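Local coordinates for protein exocyst complex component EXO70 (Saccharomyces cerevisiae, PDB 2B1E) that takes part in the secretory pathway as a subunit of the exocyst, the complex that tethers secretory vesicles to sites of exocytosis, and plays a role in exocyst assembly, at residues S137-Q140 against D141-V144; E185-L188 against G189-N193; N254-K257 against K258-G262; V366-S369 against C370-D374. One frame throughout, in Å; residues are numbered along the deposited sequence.

Contact 1 of 4, residues S137-Q140 against D141-V144; sequences SIIQ and DILV
The carboxylate of Asp141 turns one flat face to the backbone carbonyl oxygen of Ser137, one helical turn back. Ser137 O stands almost straight above the central carbon, 3.2 Å from Asp141 CG. Both groups are acceptors, so this is a close approach and not a hydrogen bond. Asp141 CG lies beside its own backbone N (chi1 -68°), which folds the carboxylate back over the preceding turn. The same Ser137 O accepts the backbone N-H of Asp141 at 2.9 Å.

The other flat group, the amide of Gln140, lies away from the second segment. Its extended chain carries the amide toward helix 209-233, where NE2 gives a hydrogen bond to Gln215 OE1. The Gln140 carbonyl is gripped from the next turn. Val144 N bonds to Gln140 O at 2.9 Å with a nearly straight N-H...O angle of 176°. The methyl Val144 CG2 rests against the same oxygen, 3.3 Å from Gln140 O.

On the apolar side, Ile139 and Ile142 meet through their end methyls, with Ile139 CD1 and Ile142 CD1 4.2 Å apart. Ile142 also lays CG1 along the turn before it, 3.6 Å from Ile138 O.

These residues form the first turns of helix 136-155. Ile139 and Ile142 both pack on Phe90 of helix 66-94, and Ile139 reaches Leu127 and Phe130 of helix 117-132 as well. Leu143 rests on Leu94. Gln140 and Val144 face helix 209-233, where Val144 meets Gln215 and Ile216.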
ATOM      1  N   SER A 137      29.037  -6.875 -33.646  1.00 19.73           N
ATOM      2  CA  SER A 137      28.168  -5.773 -33.231  1.00 20.64           C
ATOM      3  C   SER A 137      27.043  -5.538 -34.227  1.00 18.39           C
ATOM      4  O   SER A 137      25.912  -5.247 -33.841  1.00 19.67           O
ATOM      5  CB  SER A 137      28.972  -4.475 -33.039  1.00 20.40           C
ATOM      6  OG  SER A 137      29.444  -3.962 -34.277  1.00 23.08           O
ATOM      7  N   ILE A 138      27.355  -5.687 -35.506  1.00 16.68           N
ATOM      8  CA  ILE A 138      26.384  -5.487 -36.576  1.00 15.94           C
ATOM      9  C   ILE A 138      25.197  -6.457 -36.495  1.00 14.82           C
ATOM     10  O   ILE A 138      24.036  -6.042 -36.530  1.00 13.66           O
ATOM     11  CB  ILE A 138      27.078  -5.634 -37.958  1.00 18.76           C
ATOM     12  CG1 ILE A 138      28.273  -4.678 -38.037  1.00 22.37           C
ATOM     13  CG2 ILE A 138      26.099  -5.330 -39.079  1.00 18.03           C
ATOM     14  CD1 ILE A 138      29.214  -4.945 -39.194  1.00 24.71           C
ATOM     15  N   ILE A 139      25.474  -7.751 -36.380  1.00 13.96           N
ATOM     16  CA  ILE A 139      24.378  -8.714 -36.308  1.00 12.81           C
ATOM     17  C   ILE A 139      23.672  -8.600 -34.954  1.00 13.49           C
ATOM     18  O   ILE A 139      22.477  -8.882 -34.835  1.00 12.48           O
ATOM     19  CB  ILE A 139      24.885 -10.170 -36.569  1.00 10.71           C
ATOM     20  CG1 ILE A 139      23.693 -11.103 -36.776  1.00 12.60           C
ATOM     21  CG2 ILE A 139      25.743 -10.656 -35.425  1.00 10.38           C
ATOM     22  CD1 ILE A 139      22.886 -10.780 -38.007  1.00 11.01           C
ATOM     23  N   GLN A 140      24.398  -8.154 -33.935  1.00 13.32           N
ATOM     24  CA  GLN A 140      23.794  -7.989 -32.617  1.00 15.79           C
ATOM     25  C   GLN A 140      22.770  -6.844 -32.658  1.00 14.79           C
ATOM     26  O   GLN A 140      21.676  -6.972 -32.103  1.00 13.21           O
ATOM     27  CB  GLN A 140      24.872  -7.702 -31.567  1.00 16.90           C
ATOM     28  CG  GLN A 140      24.344  -7.642 -30.145  1.00 21.91           C
ATOM     29  CD  GLN A 140      25.451  -7.428 -29.134  1.00 24.11           C
ATOM     30  OE1 GLN A 140      26.445  -8.153 -29.130  1.00 22.57           O
ATOM     31  NE2 GLN A 140      25.281  -6.432 -28.267  1.00 27.11           N
ATOM     32  N   ASP A 141      23.122  -5.737 -33.320  1.00 15.51           N
ATOM     33  CA  ASP A 141      22.206  -4.597 -33.447  1.00 15.98           C
ATOM     34  C   ASP A 141      20.937  -4.997 -34.209  1.00 14.89           C
ATOM     35  O   ASP A 141      19.843  -4.520 -33.900  1.00 14.56           O
ATOM     36  CB  ASP A 141      22.879  -3.417 -34.156  1.00 20.67           C
ATOM     37  CG  ASP A 141      23.996  -2.785 -33.325  1.00 22.85           C
ATOM     38  OD1 ASP A 141      23.905  -2.782 -32.076  1.00 23.84           O
ATOM     39  OD2 ASP A 141      24.960  -2.273 -33.932  1.00 24.88           O
ATOM     40  N   ILE A 142      21.083  -5.872 -35.200  1.00 14.49           N
ATOM     41  CA  ILE A 142      19.937  -6.361 -35.967  1.00 14.46           C
ATOM     42  C   ILE A 142      19.053  -7.213 -35.057  1.00 14.96           C
ATOM     43  O   ILE A 142      17.826  -7.051 -35.037  1.00 14.92           O
ATOM     44  CB  ILE A 142      20.395  -7.198 -37.198  1.00 14.08           C
ATOM     45  CG1 ILE A 142      20.944  -6.266 -38.273  1.00 13.49           C
ATOM     46  CG2 ILE A 142      19.213  -7.995 -37.782  1.00 13.40           C
ATOM     47  CD1 ILE A 142      21.750  -6.958 -39.351  1.00 13.33           C
ATOM     48  N   LEU A 143      19.673  -8.116 -34.295  1.00 14.39           N
ATOM     49  CA  LEU A 143      18.921  -8.955 -33.369  1.00 14.80           C
ATOM     50  C   LEU A 143      18.140  -8.059 -32.410  1.00 14.96           C
ATOM     51  O   LEU A 143      16.917  -8.158 -32.301  1.00 15.45           O
ATOM     52  CB  LEU A 143      19.856  -9.854 -32.558  1.00 14.32           C
ATOM     53  CG  LEU A 143      19.215 -10.676 -31.424  1.00 13.87           C
ATOM     54  CD1 LEU A 143      18.145 -11.604 -31.986  1.00 11.56           C
ATOM     55  CD2 LEU A 143      20.290 -11.501 -30.696  1.00 13.79           C
ATOM     56  N   VAL A 144      18.858  -7.182 -31.720  1.00 15.65           N
ATOM     57  CA  VAL A 144      18.251  -6.264 -30.757  1.00 17.68           C
ATOM     58  C   VAL A 144      17.139  -5.434 -31.382  1.00 18.43           C
ATOM     59  O   VAL A 144      16.047  -5.326 -30.825  1.00 19.21           O
ATOM     60  CB  VAL A 144      19.309  -5.301 -30.172  1.00 16.08           C
ATOM     61  CG1 VAL A 144      18.633  -4.177 -29.401  1.00 20.95           C
ATOM     62  CG2 VAL A 144      20.254  -6.072 -29.281  1.00 15.07           C
TER

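Contact 2 of 4, residues E185-L188 against G189-N193; sequences EALL and GFIAN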
ATOM      1  N   GLU A 185       1.893  -7.694 -16.112  1.00 25.10           N
ATOM      2  CA  GLU A 185       1.980  -9.135 -16.293  1.00 25.78           C
ATOM      3  C   GLU A 185       2.569  -9.462 -17.660  1.00 24.16           C
ATOM      4  O   GLU A 185       3.385 -10.379 -17.791  1.00 23.31           O
ATOM      5  CB  GLU A 185       0.599  -9.779 -16.158  1.00 25.92           C
ATOM      6  CG  GLU A 185       0.643 -11.286 -16.002  1.00 31.68           C
ATOM      7  CD  GLU A 185      -0.730 -11.931 -16.081  1.00 33.35           C
ATOM      8  OE1 GLU A 185      -1.681 -11.396 -15.472  1.00 36.89           O
ATOM      9  OE2 GLU A 185      -0.856 -12.980 -16.745  1.00 36.07           O
ATOM     10  N   ALA A 186       2.159  -8.708 -18.678  1.00 22.61           N
ATOM     11  CA  ALA A 186       2.659  -8.927 -20.030  1.00 21.21           C
ATOM     12  C   ALA A 186       4.162  -8.668 -20.058  1.00 20.65           C
ATOM     13  O   ALA A 186       4.937  -9.477 -20.571  1.00 22.42           O
ATOM     14  CB  ALA A 186       1.950  -7.995 -21.008  1.00 21.21           C
ATOM     15  N   LEU A 187       4.560  -7.536 -19.496  1.00 19.25           N
ATOM     16  CA  LEU A 187       5.962  -7.146 -19.429  1.00 22.09           C
ATOM     17  C   LEU A 187       6.825  -8.192 -18.715  1.00 22.75           C
ATOM     18  O   LEU A 187       7.972  -8.432 -19.096  1.00 23.38           O
ATOM     19  CB  LEU A 187       6.089  -5.801 -18.714  1.00 19.86           C
ATOM     20  CG  LEU A 187       7.521  -5.308 -18.511  1.00 21.15           C
ATOM     21  CD1 LEU A 187       8.255  -5.282 -19.856  1.00 20.58           C
ATOM     22  CD2 LEU A 187       7.499  -3.927 -17.871  1.00 20.97           C
ATOM     23  N   LEU A 188       6.272  -8.817 -17.684  1.00 22.62           N
ATOM     24  CA  LEU A 188       7.008  -9.825 -16.938  1.00 22.32           C
ATOM     25  C   LEU A 188       7.252 -11.065 -17.797  1.00 22.79           C
ATOM     26  O   LEU A 188       8.309 -11.691 -17.714  1.00 21.34           O
ATOM     27  CB  LEU A 188       6.243 -10.185 -15.659  1.00 22.70           C
ATOM     28  CG  LEU A 188       6.118  -9.012 -14.680  1.00 23.23           C
ATOM     29  CD1 LEU A 188       5.177  -9.368 -13.532  1.00 23.36           C
ATOM     30  CD2 LEU A 188       7.489  -8.647 -14.161  1.00 22.79           C
ATOM     31  N   GLY A 189       6.272 -11.409 -18.627  1.00 22.60           N
ATOM     32  CA  GLY A 189       6.410 -12.553 -19.511  1.00 22.22           C
ATOM     33  C   GLY A 189       7.454 -12.275 -20.586  1.00 21.85           C
ATOM     34  O   GLY A 189       8.244 -13.148 -20.935  1.00 23.18           O
ATOM     35  N   PHE A 190       7.462 -11.056 -21.119  1.00 22.62           N
ATOM     36  CA  PHE A 190       8.445 -10.701 -22.134  1.00 21.72           C
ATOM     37  C   PHE A 190       9.860 -10.640 -21.556  1.00 21.36           C
ATOM     38  O   PHE A 190      10.822 -11.041 -22.211  1.00 19.93           O
ATOM     39  CB  PHE A 190       8.087  -9.366 -22.793  1.00 21.99           C
ATOM     40  CG  PHE A 190       7.025  -9.485 -23.852  1.00 23.14           C
ATOM     41  CD1 PHE A 190       7.228 -10.294 -24.967  1.00 22.07           C
ATOM     42  CD2 PHE A 190       5.817  -8.799 -23.732  1.00 23.69           C
ATOM     43  CE1 PHE A 190       6.248 -10.423 -25.950  1.00 23.25           C
ATOM     44  CE2 PHE A 190       4.824  -8.921 -24.715  1.00 25.21           C
ATOM     45  CZ  PHE A 190       5.042  -9.735 -25.824  1.00 24.48           C
ATOM     46  N   ILE A 191       9.991 -10.144 -20.330  1.00 19.66           N
ATOM     47  CA  ILE A 191      11.305 -10.063 -19.701  1.00 19.46           C
ATOM     48  C   ILE A 191      11.843 -11.474 -19.502  1.00 18.62           C
ATOM     49  O   ILE A 191      13.001 -11.765 -19.809  1.00 20.22           O
ATOM     50  CB  ILE A 191      11.229  -9.345 -18.325  1.00 18.87           C
ATOM     51  CG1 ILE A 191      11.089  -7.832 -18.537  1.00 16.37           C
ATOM     52  CG2 ILE A 191      12.475  -9.678 -17.483  1.00 17.31           C
ATOM     53  CD1 ILE A 191      10.731  -7.056 -17.266  1.00 16.20           C
ATOM     54  N   ALA A 192      10.974 -12.350 -19.008  1.00 18.46           N
ATOM     55  CA  ALA A 192      11.317 -13.737 -18.752  1.00 19.51           C
ATOM     56  C   ALA A 192      11.661 -14.510 -20.031  1.00 19.81           C
ATOM     57  O   ALA A 192      12.602 -15.314 -20.045  1.00 17.98           O
ATOM     58  CB  ALA A 192      10.167 -14.415 -18.027  1.00 21.50           C
ATOM     59  N   ASN A 193      10.903 -14.259 -21.097  1.00 17.82           N
ATOM     60  CA  ASN A 193      11.113 -14.929 -22.377  1.00 19.45           C
ATOM     61  C   ASN A 193      12.325 -14.406 -23.156  1.00 17.81           C
ATOM     62  O   ASN A 193      12.930 -15.156 -23.922  1.00 14.20           O
ATOM     63  CB  ASN A 193       9.849 -14.825 -23.240  1.00 21.96           C
ATOM     64  CG  ASN A 193       8.665 -15.584 -22.644  1.00 25.80           C
ATOM     65  OD1 ASN A 193       7.520 -15.397 -23.060  1.00 27.79           O
ATOM     66  ND2 ASN A 193       8.940 -16.450 -21.674  1.00 24.74           N
TER
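Leu187 and Ile191 cross at a slant, one turn apart on helix 180-201. Ile191 CD1 sits 3.9 Å from Leu187 CG. Ile191 CG1 lies beside its own backbone N (chi1 -76°), which bends the chain back over the previous turn. This brings Ile191 CG1 to 3.2 Å from Leu187 O. That oxygen also takes the backbone N-H of Ile191, with Ile191 N 2.9 Å from Leu187 O.

Phe190 repeats the pattern one residue earlier. Phe190 CD2 lies 3.4 Å from Ala186 O, the oxygen that accepts the Phe190 N-H.

The next shell holds these groups in place. Phe190 meets the ring of Phe112 with the planes about 40° apart, and it also touches Pro102, Ile151 and Met155. With an alanine at Phe190, the space between helices 180-201 and 136-155 is likely to be poorly filled, and Phe112 would lose its ring partner. Ala186 lies against Met155 and Leu158. On another side, Leu187 packs on Val256 of helix 245-259.

The side-chain contacts across the turn are apolar. Polar atoms enter them through the backbone, where the helix bonds satisfy the carbonyls, and the side chains contribute hydrocarbon and aromatic surface.

Contact 3 of 4, residues N254-K257 against K258-G262; sequences NDVK and KSLRG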
ATOM      1  N   ASN A 254       7.501  -3.387  -7.957  1.00 27.66           N
ATOM      2  CA  ASN A 254       8.212  -4.418  -7.208  1.00 27.72           C
ATOM      3  C   ASN A 254       8.391  -5.657  -8.083  1.00 27.21           C
ATOM      4  O   ASN A 254       9.485  -6.213  -8.164  1.00 27.24           O
ATOM      5  CB  ASN A 254       7.451  -4.801  -5.934  1.00 28.18           C
ATOM      6  CG  ASN A 254       7.582  -3.761  -4.837  1.00 28.70           C
ATOM      7  OD1 ASN A 254       8.226  -2.725  -5.017  1.00 30.25           O
ATOM      8  ND2 ASN A 254       6.971  -4.035  -3.692  1.00 28.01           N
ATOM      9  N   ASP A 255       7.314  -6.090  -8.731  1.00 26.30           N
ATOM     10  CA  ASP A 255       7.381  -7.264  -9.599  1.00 26.81           C
ATOM     11  C   ASP A 255       8.379  -7.071 -10.745  1.00 25.92           C
ATOM     12  O   ASP A 255       9.111  -7.994 -11.104  1.00 24.95           O
ATOM     13  CB  ASP A 255       5.999  -7.592 -10.175  1.00 28.63           C
ATOM     14  CG  ASP A 255       5.058  -8.189  -9.136  1.00 32.87           C
ATOM     15  OD1 ASP A 255       5.546  -8.608  -8.063  1.00 34.28           O
ATOM     16  OD2 ASP A 255       3.834  -8.251  -9.398  1.00 32.98           O
ATOM     17  N   VAL A 256       8.408  -5.873 -11.319  1.00 23.83           N
ATOM     18  CA  VAL A 256       9.324  -5.600 -12.416  1.00 25.20           C
ATOM     19  C   VAL A 256      10.761  -5.607 -11.913  1.00 25.41           C
ATOM     20  O   VAL A 256      11.632  -6.216 -12.527  1.00 22.04           O
ATOM     21  CB  VAL A 256       9.017  -4.239 -13.094  1.00 26.65           C
ATOM     22  CG1 VAL A 256      10.105  -3.894 -14.103  1.00 29.19           C
ATOM     23  CG2 VAL A 256       7.673  -4.306 -13.799  1.00 26.32           C
ATOM     24  N   LYS A 257      11.005  -4.947 -10.785  1.00 26.24           N
ATOM     25  CA  LYS A 257      12.353  -4.905 -10.234  1.00 28.83           C
ATOM     26  C   LYS A 257      12.906  -6.282  -9.868  1.00 29.49           C
ATOM     27  O   LYS A 257      14.081  -6.564 -10.112  1.00 28.38           O
ATOM     28  CB  LYS A 257      12.415  -3.987  -9.008  1.00 28.60           C
ATOM     29  CG  LYS A 257      12.277  -2.518  -9.347  1.00 30.03           C
ATOM     30  CD  LYS A 257      12.815  -1.617  -8.236  1.00 31.28           C
ATOM     31  CE  LYS A 257      12.070  -1.814  -6.931  1.00 33.60           C
ATOM     32  NZ  LYS A 257      12.526  -0.834  -5.905  1.00 33.10           N
ATOM     33  N   LYS A 258      12.073  -7.144  -9.295  1.00 30.86           N
ATOM     34  CA  LYS A 258      12.548  -8.466  -8.916  1.00 32.57           C
ATOM     35  C   LYS A 258      12.823  -9.339 -10.142  1.00 32.72           C
ATOM     36  O   LYS A 258      13.676 -10.227 -10.099  1.00 31.60           O
ATOM     37  CB  LYS A 258      11.550  -9.159  -7.983  1.00 34.95           C
ATOM     38  CG  LYS A 258      10.288  -9.662  -8.653  1.00 38.55           C
ATOM     39  CD  LYS A 258      10.041 -11.132  -8.326  1.00 40.37           C
ATOM     40  CE  LYS A 258       9.863 -11.359  -6.832  1.00 42.39           C
ATOM     41  NZ  LYS A 258       9.573 -12.792  -6.525  1.00 44.24           N
ATOM     42  N   SER A 259      12.112  -9.082 -11.237  1.00 32.04           N
ATOM     43  CA  SER A 259      12.306  -9.860 -12.459  1.00 31.01           C
ATOM     44  C   SER A 259      13.596  -9.421 -13.132  1.00 31.76           C
ATOM     45  O   SER A 259      14.181 -10.157 -13.929  1.00 33.55           O
ATOM     46  CB  SER A 259      11.141  -9.644 -13.423  1.00 29.40           C
ATOM     47  OG  SER A 259      11.237  -8.376 -14.045  1.00 25.11           O
ATOM     48  N   LEU A 260      14.031  -8.209 -12.811  1.00 32.35           N
ATOM     49  CA  LEU A 260      15.249  -7.655 -13.375  1.00 33.50           C
ATOM     50  C   LEU A 260      16.414  -7.806 -12.412  1.00 36.92           C
ATOM     51  O   LEU A 260      17.487  -7.238 -12.633  1.00 38.56           O
ATOM     52  CB  LEU A 260      15.044  -6.176 -13.708  1.00 30.67           C
ATOM     53  CG  LEU A 260      13.981  -5.892 -14.775  1.00 27.55           C
ATOM     54  CD1 LEU A 260      13.723  -4.398 -14.883  1.00 27.99           C
ATOM     55  CD2 LEU A 260      14.444  -6.462 -16.101  1.00 25.85           C
ATOM     56  N   ARG A 261      16.208  -8.570 -11.342  1.00 39.51           N
ATOM     57  CA  ARG A 261      17.264  -8.776 -10.362  1.00 42.32           C
ATOM     58  C   ARG A 261      18.363  -9.642 -10.965  1.00 43.18           C
ATOM     59  O   ARG A 261      18.096 -10.691 -11.555  1.00 43.79           O
ATOM     60  CB  ARG A 261      16.715  -9.444  -9.095  1.00 44.31           C
ATOM     61  CG  ARG A 261      16.469 -10.941  -9.203  1.00 47.39           C
ATOM     62  CD  ARG A 261      16.395 -11.573  -7.818  1.00 49.91           C
ATOM     63  NE  ARG A 261      16.270 -13.029  -7.866  1.00 52.27           N
ATOM     64  CZ  ARG A 261      16.309 -13.819  -6.794  1.00 52.83           C
ATOM     65  NH1 ARG A 261      16.470 -13.293  -5.586  1.00 53.93           N
ATOM     66  NH2 ARG A 261      16.184 -15.134  -6.927  1.00 52.94           N
ATOM     67  N   GLY A 262      19.604  -9.194 -10.820  1.00 44.05           N
ATOM     68  CA  GLY A 262      20.714  -9.951 -11.363  1.00 45.55           C
ATOM     69  C   GLY A 262      20.788  -9.823 -12.871  1.00 46.07           C
ATOM     70  O   GLY A 262      21.210 -10.749 -13.562  1.00 46.23           O
TER
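Val256 and Ser259 meet at the tight side of this helix end. Ser259 OG gives a short hydrogen bond of 2.7 Å to Val256 O. OG sits between the backbone N and the carbonyl carbon (chi1 75°), which aims it back at the preceding turn. Val256 O also takes weak bonds from the backbone N-H groups of Ser259 and Leu260. Val256 and Leu260 lie side by side, pointing the same way, with CG1 of Val256 3.7 Å from CD1 of Leu260. Both rest on Leu271 of helix 268-299. Replaced by an alanine, Ser259 would no longer offer its hydroxyl, and Val256 O would probably be left with the two weak backbone bonds. Lys257 packs on Tyr268 and Leu271, and its NZ bonds to Thr275 OG1.

The exposed side, that of Lys258 and Arg261, is looser. Lys258 CG lies 3.2 Å from Asp255 O, and the chain then leads away. Lys258 NZ stays 6.0 Å from Asp255 OD1, too far for a salt bridge. Arg261 likewise extends outward.

Leu260 is the first residue to leave helical geometry, and its N-H makes a further weak bond to Lys257 O. Such bonds to the third residue back are typical of a helix C-terminus tightening as it ends, here that of helix 245-259.

Contact 4 of 4, residues V366-S369 against C370-D374; sequences VLLS and CFISD
Val366 to Asp374 run as regular helix, and each carbonyl from Val366 to Ser369 accepts the N-H four residues on; the bond from Ser373 N to Ser369 O is 2.9 Å long. Along the same line the two serine side chains share a water. It lies 2.7 Å from Ser369 OG and equally far from Ser373 OG. Ser369 holds OG opposite its backbone N (chi1 175°) while Ser373 keeps OG next to its own (chi1 -72°), and the one water reaches both.

Another flank of the helix is apolar. Leu368 CD1 approaches Phe371 CD2 at 4.4 Å and Ile372 CD1 at 4.5 Å, both loose contacts. Ile372 CG1 is closer to the backbone, 3.2 Å from Leu368 O. That oxygen also lies at the edge of the Phe371 ring, near its plane. The ring makes edge-to-face contacts with Phe286 and Trp342. Cys370 CB rests on Leu367 O at 3.3 Å, and its side chain meets Arg339, Trp361 and Arg444.

Asp374 OD2 makes a salt bridge with Arg339 and OD1 with Arg444. The helix thus pairs oily flanks with a few matched polar groups: the buried hydroxyls are satisfied by water and the buried carboxylate by two arginines and Trp342 NE1.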
ATOM      1  N   VAL A 366       1.922  -4.929  13.823  1.00 42.79           N
ATOM      2  CA  VAL A 366       1.884  -4.092  15.013  1.00 41.53           C
ATOM      3  C   VAL A 366       1.844  -2.631  14.583  1.00 40.10           C
ATOM      4  O   VAL A 366       1.085  -1.828  15.124  1.00 38.69           O
ATOM      5  CB  VAL A 366       3.138  -4.316  15.890  1.00 41.95           C
ATOM      6  CG1 VAL A 366       3.127  -3.364  17.074  1.00 43.03           C
ATOM      7  CG2 VAL A 366       3.184  -5.759  16.368  1.00 42.40           C
ATOM      8  N   LEU A 367       2.663  -2.302  13.594  1.00 38.12           N
ATOM      9  CA  LEU A 367       2.745  -0.947  13.081  1.00 37.44           C
ATOM     10  C   LEU A 367       1.409  -0.487  12.503  1.00 36.58           C
ATOM     11  O   LEU A 367       0.924   0.598  12.826  1.00 36.76           O
ATOM     12  CB  LEU A 367       3.831  -0.871  12.013  1.00 37.79           C
ATOM     13  CG  LEU A 367       4.347   0.521  11.677  1.00 39.06           C
ATOM     14  CD1 LEU A 367       4.867   1.194  12.941  1.00 39.39           C
ATOM     15  CD2 LEU A 367       5.449   0.405  10.639  1.00 39.94           C
ATOM     16  N   LEU A 368       0.817  -1.322  11.654  1.00 34.34           N
ATOM     17  CA  LEU A 368      -0.459  -1.001  11.026  1.00 31.73           C
ATOM     18  C   LEU A 368      -1.591  -0.908  12.048  1.00 30.86           C
ATOM     19  O   LEU A 368      -2.505  -0.094  11.895  1.00 28.60           O
ATOM     20  CB  LEU A 368      -0.807  -2.048   9.966  1.00 29.30           C
ATOM     21  CG  LEU A 368      -2.104  -1.823   9.182  1.00 30.19           C
ATOM     22  CD1 LEU A 368      -2.030  -0.492   8.449  1.00 30.58           C
ATOM     23  CD2 LEU A 368      -2.317  -2.968   8.202  1.00 29.33           C
ATOM     24  N   SER A 369      -1.542  -1.750  13.077  1.00 29.62           N
ATOM     25  CA  SER A 369      -2.569  -1.718  14.115  1.00 29.72           C
ATOM     26  C   SER A 369      -2.472  -0.389  14.844  1.00 29.27           C
ATOM     27  O   SER A 369      -3.487   0.234  15.148  1.00 27.27           O
ATOM     28  CB  SER A 369      -2.381  -2.853  15.127  1.00 29.26           C
ATOM     29  OG  SER A 369      -3.321  -2.730  16.190  1.00 26.28           O
ATOM     30  N   CYS A 370      -1.241   0.035  15.117  1.00 29.67           N
ATOM     31  CA  CYS A 370      -1.007   1.290  15.815  1.00 31.83           C
ATOM     32  C   CYS A 370      -1.624   2.433  15.015  1.00 31.01           C
ATOM     33  O   CYS A 370      -2.286   3.308  15.575  1.00 30.52           O
ATOM     34  CB  CYS A 370       0.494   1.528  16.004  1.00 31.36           C
ATOM     35  SG  CYS A 370       0.893   2.884  17.146  1.00 37.91           S
ATOM     36  N   PHE A 371      -1.409   2.418  13.703  1.00 29.82           N
ATOM     37  CA  PHE A 371      -1.953   3.450  12.825  1.00 27.50           C
ATOM     38  C   PHE A 371      -3.470   3.556  12.944  1.00 27.04           C
ATOM     39  O   PHE A 371      -4.016   4.649  13.052  1.00 26.79           O
ATOM     40  CB  PHE A 371      -1.601   3.159  11.362  1.00 26.05           C
ATOM     41  CG  PHE A 371      -2.321   4.045  10.386  1.00 24.56           C
ATOM     42  CD1 PHE A 371      -2.021   5.400  10.304  1.00 23.49           C
ATOM     43  CD2 PHE A 371      -3.339   3.534   9.587  1.00 24.18           C
ATOM     44  CE1 PHE A 371      -2.725   6.236   9.444  1.00 22.61           C
ATOM     45  CE2 PHE A 371      -4.053   4.365   8.721  1.00 24.49           C
ATOM     46  CZ  PHE A 371      -3.745   5.720   8.651  1.00 23.99           C
ATOM     47  N   ILE A 372      -4.153   2.417  12.902  1.00 25.61           N
ATOM     48  CA  ILE A 372      -5.604   2.427  12.997  1.00 25.34           C
ATOM     49  C   ILE A 372      -6.021   2.968  14.359  1.00 23.44           C
ATOM     50  O   ILE A 372      -6.918   3.804  14.451  1.00 20.97           O
ATOM     51  CB  ILE A 372      -6.191   1.014  12.814  1.00 25.50           C
ATOM     52  CG1 ILE A 372      -5.619   0.376  11.541  1.00 28.97           C
ATOM     53  CG2 ILE A 372      -7.708   1.082  12.744  1.00 25.39           C
ATOM     54  CD1 ILE A 372      -5.714   1.249  10.307  1.00 30.82           C
ATOM     55  N   SER A 373      -5.357   2.487  15.407  1.00 23.75           N
ATOM     56  CA  SER A 373      -5.643   2.918  16.770  1.00 22.66           C
ATOM     57  C   SER A 373      -5.342   4.407  16.919  1.00 22.08           C
ATOM     58  O   SER A 373      -6.071   5.127  17.599  1.00 20.97           O
ATOM     59  CB  SER A 373      -4.810   2.106  17.774  1.00 23.42           C
ATOM     60  OG  SER A 373      -5.281   0.766  17.882  1.00 20.36           O
ATOM     61  N   ASP A 374      -4.273   4.868  16.277  1.00 21.80           N
ATOM     62  CA  ASP A 374      -3.910   6.281  16.342  1.00 24.94           C
ATOM     63  C   ASP A 374      -4.991   7.124  15.669  1.00 23.70           C
ATOM     64  O   ASP A 374      -5.319   8.214  16.139  1.00 25.52           O
ATOM     65  CB  ASP A 374      -2.562   6.528  15.660  1.00 25.78           C
ATOM     66  CG  ASP A 374      -1.386   6.164  16.546  1.00 27.77           C
ATOM     67  OD1 ASP A 374      -1.610   5.791  17.716  1.00 27.67           O
ATOM     68  OD2 ASP A 374      -0.234   6.260  16.071  1.00 29.37           O
TER
HETATM   69  O   HOH W   1      -3.168  -0.824  18.071  1.00 28.53           O

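Overall arrangement
The four contacts follow one another along the chain of this elongated helical protein, contacts 1, 2 and 4 each within one helix and contact 3 at the end of another. Contacts 2 and 3 touch, with centres about 11 Å apart. Ile191 CD1 of contact 2 lies 3.5 Å from Ser259 OG and 3.9 Å from Leu260 CD2 of contact 3. Leu188 CD2 comes within 3.5 Å of Asp255 O. Contact 1 stands apart, its centre about 22 Å from that of contact 2 and 25 Å from that of contact 3. Contact 4 lies further along the rod, its centre about 30 Å from the centre of contact 3 and 55 Å from that of contact 1.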